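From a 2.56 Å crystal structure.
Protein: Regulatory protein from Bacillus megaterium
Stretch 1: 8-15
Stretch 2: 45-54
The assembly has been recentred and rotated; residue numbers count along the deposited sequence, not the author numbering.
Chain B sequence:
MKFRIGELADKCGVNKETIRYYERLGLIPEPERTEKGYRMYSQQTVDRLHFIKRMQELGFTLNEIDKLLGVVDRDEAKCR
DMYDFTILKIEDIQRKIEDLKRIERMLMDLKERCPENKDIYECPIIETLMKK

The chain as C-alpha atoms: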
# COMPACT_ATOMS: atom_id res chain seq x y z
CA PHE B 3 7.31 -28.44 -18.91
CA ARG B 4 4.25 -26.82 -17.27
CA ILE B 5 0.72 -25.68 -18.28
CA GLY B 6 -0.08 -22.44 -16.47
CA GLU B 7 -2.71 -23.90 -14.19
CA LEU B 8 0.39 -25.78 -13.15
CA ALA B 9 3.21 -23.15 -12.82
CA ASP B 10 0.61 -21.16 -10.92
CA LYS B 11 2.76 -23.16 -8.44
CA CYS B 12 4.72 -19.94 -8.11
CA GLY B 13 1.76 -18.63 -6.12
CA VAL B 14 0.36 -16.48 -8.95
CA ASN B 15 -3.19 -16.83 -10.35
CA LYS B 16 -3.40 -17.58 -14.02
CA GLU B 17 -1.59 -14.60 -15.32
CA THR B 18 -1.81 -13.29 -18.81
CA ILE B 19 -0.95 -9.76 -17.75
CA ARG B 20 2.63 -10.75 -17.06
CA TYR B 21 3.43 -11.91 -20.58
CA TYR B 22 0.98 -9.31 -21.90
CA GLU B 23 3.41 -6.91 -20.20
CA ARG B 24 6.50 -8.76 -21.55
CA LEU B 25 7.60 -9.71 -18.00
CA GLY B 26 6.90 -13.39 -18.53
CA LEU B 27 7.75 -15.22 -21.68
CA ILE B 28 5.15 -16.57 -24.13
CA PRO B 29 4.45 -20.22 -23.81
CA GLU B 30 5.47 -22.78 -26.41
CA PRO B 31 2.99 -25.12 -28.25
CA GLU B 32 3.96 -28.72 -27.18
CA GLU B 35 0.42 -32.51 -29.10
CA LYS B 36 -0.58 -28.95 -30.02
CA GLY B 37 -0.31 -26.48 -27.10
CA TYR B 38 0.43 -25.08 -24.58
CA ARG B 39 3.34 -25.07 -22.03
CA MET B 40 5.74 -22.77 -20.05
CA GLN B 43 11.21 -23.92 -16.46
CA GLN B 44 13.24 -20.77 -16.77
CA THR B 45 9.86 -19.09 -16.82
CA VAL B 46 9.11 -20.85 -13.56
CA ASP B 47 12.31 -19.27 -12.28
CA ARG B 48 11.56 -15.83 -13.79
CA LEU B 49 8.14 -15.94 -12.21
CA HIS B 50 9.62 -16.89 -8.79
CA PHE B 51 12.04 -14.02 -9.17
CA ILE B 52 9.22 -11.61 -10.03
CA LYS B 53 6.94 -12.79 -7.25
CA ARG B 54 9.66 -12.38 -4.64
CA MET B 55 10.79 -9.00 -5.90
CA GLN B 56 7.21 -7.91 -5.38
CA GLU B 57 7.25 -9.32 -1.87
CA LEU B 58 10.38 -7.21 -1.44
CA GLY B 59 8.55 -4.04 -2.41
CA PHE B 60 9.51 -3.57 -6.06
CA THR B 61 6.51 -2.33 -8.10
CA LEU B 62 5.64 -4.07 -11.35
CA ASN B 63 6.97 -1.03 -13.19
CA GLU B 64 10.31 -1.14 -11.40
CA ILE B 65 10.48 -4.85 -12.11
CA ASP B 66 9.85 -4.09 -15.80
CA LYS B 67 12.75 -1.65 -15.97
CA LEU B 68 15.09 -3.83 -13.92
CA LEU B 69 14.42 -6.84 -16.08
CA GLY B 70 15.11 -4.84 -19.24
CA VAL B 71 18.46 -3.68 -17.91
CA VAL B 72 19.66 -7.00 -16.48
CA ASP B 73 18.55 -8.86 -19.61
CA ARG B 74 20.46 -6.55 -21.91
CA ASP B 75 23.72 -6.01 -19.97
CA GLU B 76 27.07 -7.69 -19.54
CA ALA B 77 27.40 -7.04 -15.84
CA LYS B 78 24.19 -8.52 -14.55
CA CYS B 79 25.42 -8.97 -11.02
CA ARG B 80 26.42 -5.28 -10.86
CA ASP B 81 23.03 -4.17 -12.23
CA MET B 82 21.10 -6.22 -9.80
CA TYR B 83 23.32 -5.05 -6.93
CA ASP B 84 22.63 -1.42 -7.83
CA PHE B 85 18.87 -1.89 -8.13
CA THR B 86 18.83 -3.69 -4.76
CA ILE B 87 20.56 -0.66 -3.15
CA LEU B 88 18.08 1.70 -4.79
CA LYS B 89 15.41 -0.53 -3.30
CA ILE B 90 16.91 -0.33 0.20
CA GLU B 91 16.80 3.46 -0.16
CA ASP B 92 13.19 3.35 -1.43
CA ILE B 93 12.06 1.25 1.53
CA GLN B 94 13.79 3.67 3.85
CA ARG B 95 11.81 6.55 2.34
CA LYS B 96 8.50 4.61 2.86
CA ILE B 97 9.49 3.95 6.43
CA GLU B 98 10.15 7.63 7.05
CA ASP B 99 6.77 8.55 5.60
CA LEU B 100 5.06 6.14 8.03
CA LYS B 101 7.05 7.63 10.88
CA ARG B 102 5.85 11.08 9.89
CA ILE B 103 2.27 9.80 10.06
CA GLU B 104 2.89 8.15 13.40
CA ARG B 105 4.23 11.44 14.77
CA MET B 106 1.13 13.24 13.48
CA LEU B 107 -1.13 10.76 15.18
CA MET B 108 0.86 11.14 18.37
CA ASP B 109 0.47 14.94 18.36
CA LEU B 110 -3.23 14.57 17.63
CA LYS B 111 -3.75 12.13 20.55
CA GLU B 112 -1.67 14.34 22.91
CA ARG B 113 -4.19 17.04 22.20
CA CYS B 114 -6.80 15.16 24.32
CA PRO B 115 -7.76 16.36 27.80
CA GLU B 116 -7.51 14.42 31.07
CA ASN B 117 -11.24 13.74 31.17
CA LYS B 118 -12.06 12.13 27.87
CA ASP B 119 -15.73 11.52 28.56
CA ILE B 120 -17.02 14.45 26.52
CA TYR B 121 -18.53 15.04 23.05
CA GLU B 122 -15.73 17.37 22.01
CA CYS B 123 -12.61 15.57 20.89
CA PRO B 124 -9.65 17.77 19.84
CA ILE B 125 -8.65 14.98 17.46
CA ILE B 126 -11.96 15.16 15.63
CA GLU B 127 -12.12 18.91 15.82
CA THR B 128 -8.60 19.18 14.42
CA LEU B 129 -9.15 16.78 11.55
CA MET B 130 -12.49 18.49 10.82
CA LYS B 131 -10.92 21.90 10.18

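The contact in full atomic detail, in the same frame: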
# COMPACT_ATOMS: atom_id res chain seq x y z
N LEU B 8 -0.88 -25.38 -13.71
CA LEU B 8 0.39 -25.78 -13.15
C LEU B 8 1.24 -24.51 -13.28
O LEU B 8 0.79 -23.59 -13.94
CB LEU B 8 1.00 -26.97 -13.92
CG LEU B 8 0.34 -28.30 -14.40
CD1 LEU B 8 -1.20 -28.33 -14.60
CD2 LEU B 8 1.07 -28.87 -15.63
N ALA B 9 2.39 -24.37 -12.62
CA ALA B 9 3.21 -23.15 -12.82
C ALA B 9 2.54 -21.92 -12.19
O ALA B 9 3.17 -20.89 -12.01
CB ALA B 9 3.50 -22.89 -14.31
N ASP B 10 1.27 -22.07 -11.84
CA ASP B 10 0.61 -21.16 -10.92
C ASP B 10 1.04 -21.66 -9.53
O ASP B 10 0.54 -21.20 -8.51
CB ASP B 10 -0.90 -21.16 -11.10
N LYS B 11 1.96 -22.64 -9.56
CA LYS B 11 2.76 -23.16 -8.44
C LYS B 11 3.81 -22.16 -7.95
O LYS B 11 4.58 -22.44 -7.03
CB LYS B 11 3.49 -24.43 -8.86
N CYS B 12 3.87 -21.01 -8.59
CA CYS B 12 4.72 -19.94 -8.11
C CYS B 12 3.90 -19.05 -7.20
O CYS B 12 4.39 -18.01 -6.75
CB CYS B 12 5.27 -19.13 -9.28
SG CYS B 12 6.52 -19.97 -10.25
N GLY B 13 2.65 -19.42 -6.95
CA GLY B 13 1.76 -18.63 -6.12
C GLY B 13 1.16 -17.43 -6.84
O GLY B 13 0.89 -16.41 -6.23
N VAL B 14 0.96 -17.55 -8.15
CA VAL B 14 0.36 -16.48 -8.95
C VAL B 14 -0.85 -17.02 -9.71
O VAL B 14 -0.76 -18.08 -10.35
CB VAL B 14 1.42 -15.89 -9.94
CG1 VAL B 14 0.90 -14.63 -10.64
CG2 VAL B 14 2.71 -15.59 -9.21
N ASN B 15 -2.00 -16.35 -9.62
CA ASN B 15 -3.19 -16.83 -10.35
C ASN B 15 -3.03 -16.58 -11.85
O ASN B 15 -2.27 -15.70 -12.26
CB ASN B 15 -4.49 -16.20 -9.82
CG ASN B 15 -4.50 -14.69 -9.89
OD1 ASN B 15 -4.14 -14.10 -10.91
ND2 ASN B 15 -4.97 -14.05 -8.82
N THR B 45 11.01 -19.94 -17.04
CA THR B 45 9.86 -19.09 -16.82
C THR B 45 9.36 -19.30 -15.40
O THR B 45 8.86 -18.38 -14.76
CB THR B 45 8.74 -19.40 -17.82
OG1 THR B 45 9.24 -19.23 -19.15
CG2 THR B 45 7.53 -18.50 -17.58
N VAL B 46 9.47 -20.54 -14.93
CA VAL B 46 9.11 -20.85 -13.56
C VAL B 46 10.00 -20.02 -12.65
O VAL B 46 9.53 -19.37 -11.73
CB VAL B 46 9.27 -22.34 -13.25
CG1 VAL B 46 9.11 -22.61 -11.75
CG2 VAL B 46 8.27 -23.14 -14.06
N ASP B 47 11.29 -20.07 -12.96
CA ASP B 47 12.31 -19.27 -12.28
C ASP B 47 12.07 -17.75 -12.39
O ASP B 47 12.14 -17.03 -11.39
CB ASP B 47 13.70 -19.67 -12.79
CG ASP B 47 14.08 -21.11 -12.38
OD1 ASP B 47 13.49 -21.63 -11.40
OD2 ASP B 47 14.93 -21.74 -13.04
N ARG B 48 11.78 -17.26 -13.60
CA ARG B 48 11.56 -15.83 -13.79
C ARG B 48 10.35 -15.38 -13.00
O ARG B 48 10.32 -14.28 -12.44
CB ARG B 48 11.40 -15.47 -15.26
CG ARG B 48 11.25 -13.98 -15.45
CD ARG B 48 11.41 -13.55 -16.89
NE ARG B 48 12.81 -13.25 -17.17
CZ ARG B 48 13.26 -12.13 -17.72
NH1 ARG B 48 12.42 -11.18 -18.11
NH2 ARG B 48 14.55 -11.98 -17.92
N LEU B 49 9.34 -16.22 -12.97
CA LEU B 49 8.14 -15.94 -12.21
C LEU B 49 8.38 -16.00 -10.70
O LEU B 49 7.77 -15.21 -9.96
CB LEU B 49 7.04 -16.90 -12.64
CG LEU B 49 5.61 -16.64 -12.18
CD1 LEU B 49 5.23 -15.25 -12.58
CD2 LEU B 49 4.64 -17.67 -12.79
N HIS B 50 9.23 -16.91 -10.22
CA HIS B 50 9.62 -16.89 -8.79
C HIS B 50 10.28 -15.57 -8.47
O HIS B 50 9.91 -14.89 -7.50
CB HIS B 50 10.59 -18.03 -8.43
CG HIS B 50 9.92 -19.31 -8.08
ND1 HIS B 50 9.01 -19.41 -7.05
CD2 HIS B 50 9.99 -20.54 -8.65
CE1 HIS B 50 8.56 -20.66 -6.99
NE2 HIS B 50 9.13 -21.36 -7.95
N PHE B 51 11.26 -15.23 -9.31
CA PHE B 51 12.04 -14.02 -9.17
C PHE B 51 11.09 -12.80 -9.07
O PHE B 51 11.22 -11.94 -8.17
CB PHE B 51 12.98 -13.89 -10.38
CG PHE B 51 13.88 -12.69 -10.33
CD1 PHE B 51 14.43 -12.25 -9.13
CD2 PHE B 51 14.18 -11.99 -11.49
CE1 PHE B 51 15.26 -11.15 -9.09
CE2 PHE B 51 15.01 -10.89 -11.46
CZ PHE B 51 15.54 -10.46 -10.26
N ILE B 52 10.12 -12.74 -9.97
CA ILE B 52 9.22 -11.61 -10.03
C ILE B 52 8.34 -11.55 -8.78
O ILE B 52 8.19 -10.50 -8.14
CB ILE B 52 8.36 -11.67 -11.29
CG1 ILE B 52 9.22 -11.34 -12.52
CG2 ILE B 52 7.21 -10.70 -11.21
CD1 ILE B 52 8.59 -11.75 -13.80
N LYS B 53 7.76 -12.70 -8.44
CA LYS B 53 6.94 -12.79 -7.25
C LYS B 53 7.72 -12.27 -6.03
O LYS B 53 7.22 -11.43 -5.25
CB LYS B 53 6.45 -14.24 -7.05
CG LYS B 53 5.61 -14.48 -5.80
CD LYS B 53 4.32 -13.69 -5.86
CE LYS B 53 3.46 -13.90 -4.63
NZ LYS B 53 2.61 -12.69 -4.41
N ARG B 54 8.95 -12.72 -5.86
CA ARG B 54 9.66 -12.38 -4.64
C ARG B 54 10.10 -10.94 -4.64
O ARG B 54 10.11 -10.30 -3.59
CB ARG B 54 10.86 -13.30 -4.40
CG ARG B 54 10.36 -14.69 -4.10
CD ARG B 54 11.43 -15.71 -3.94
NE ARG B 54 10.87 -17.02 -4.23
CZ ARG B 54 11.41 -18.18 -3.87
NH1 ARG B 54 12.51 -18.22 -3.11
NH2 ARG B 54 10.81 -19.30 -4.22

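Residues 45-54 lie within a helix that extends past both ends of the stretch. Residues 8-15 form an irregular segment packed against one side of it. The two stretches bury 370 Å² between them, counting both sides. No hydrogen bond joins them among the modelled atoms, so the contact rests on packing.

Thr45 makes no contact. Val46 is the first helix residue to touch the segment, and it meets Cys12. Cys12 SG lies 3.4 Å from Val46 O and 4.0 Å from Val46 CG1. Val46 O already accepts a helical hydrogen bond from His50 N, at 2.9 Å. Asp47 and Arg48 point away and take no part.

Leu49 points toward the segment and packs against three residues. Leu49 CG is 3.8 Å from Cys12 CB. Leu49 CD1 is 4.2 Å from Val14 CG2, and Leu49 CD2 is 3.6 Å from Ala9 O. Leu49 CD2 is the methyl nearer Ala9 O, while both methyls lie near Val14 CG2.

His50 starts out sideways, but the end of its side chain comes nearer. Cys12 SG sits over one face of the ring, 3.8 Å from the His50 ring centroid and 10° off the ring normal. This is a sulfur-aromatic contact. Cys12, in the m rotamer, thus lodges among Val46, Leu49 and His50. It is buried, and 100 Å² of it is covered by the helix.

Phe51 and Ile52 are out of reach. Lys53, one turn after Leu49, points toward the segment and lays its aliphatic chain along it. Lys53 CG is 3.9 Å from Cys12 O, Lys53 CD is 4.2 Å from Val14 CG2, and Lys53 CE is 3.9 Å from Gly13 O. These are carbon contacts. Gly13 has positive phi, a conformation that favours glycine. Arg54 makes no contact.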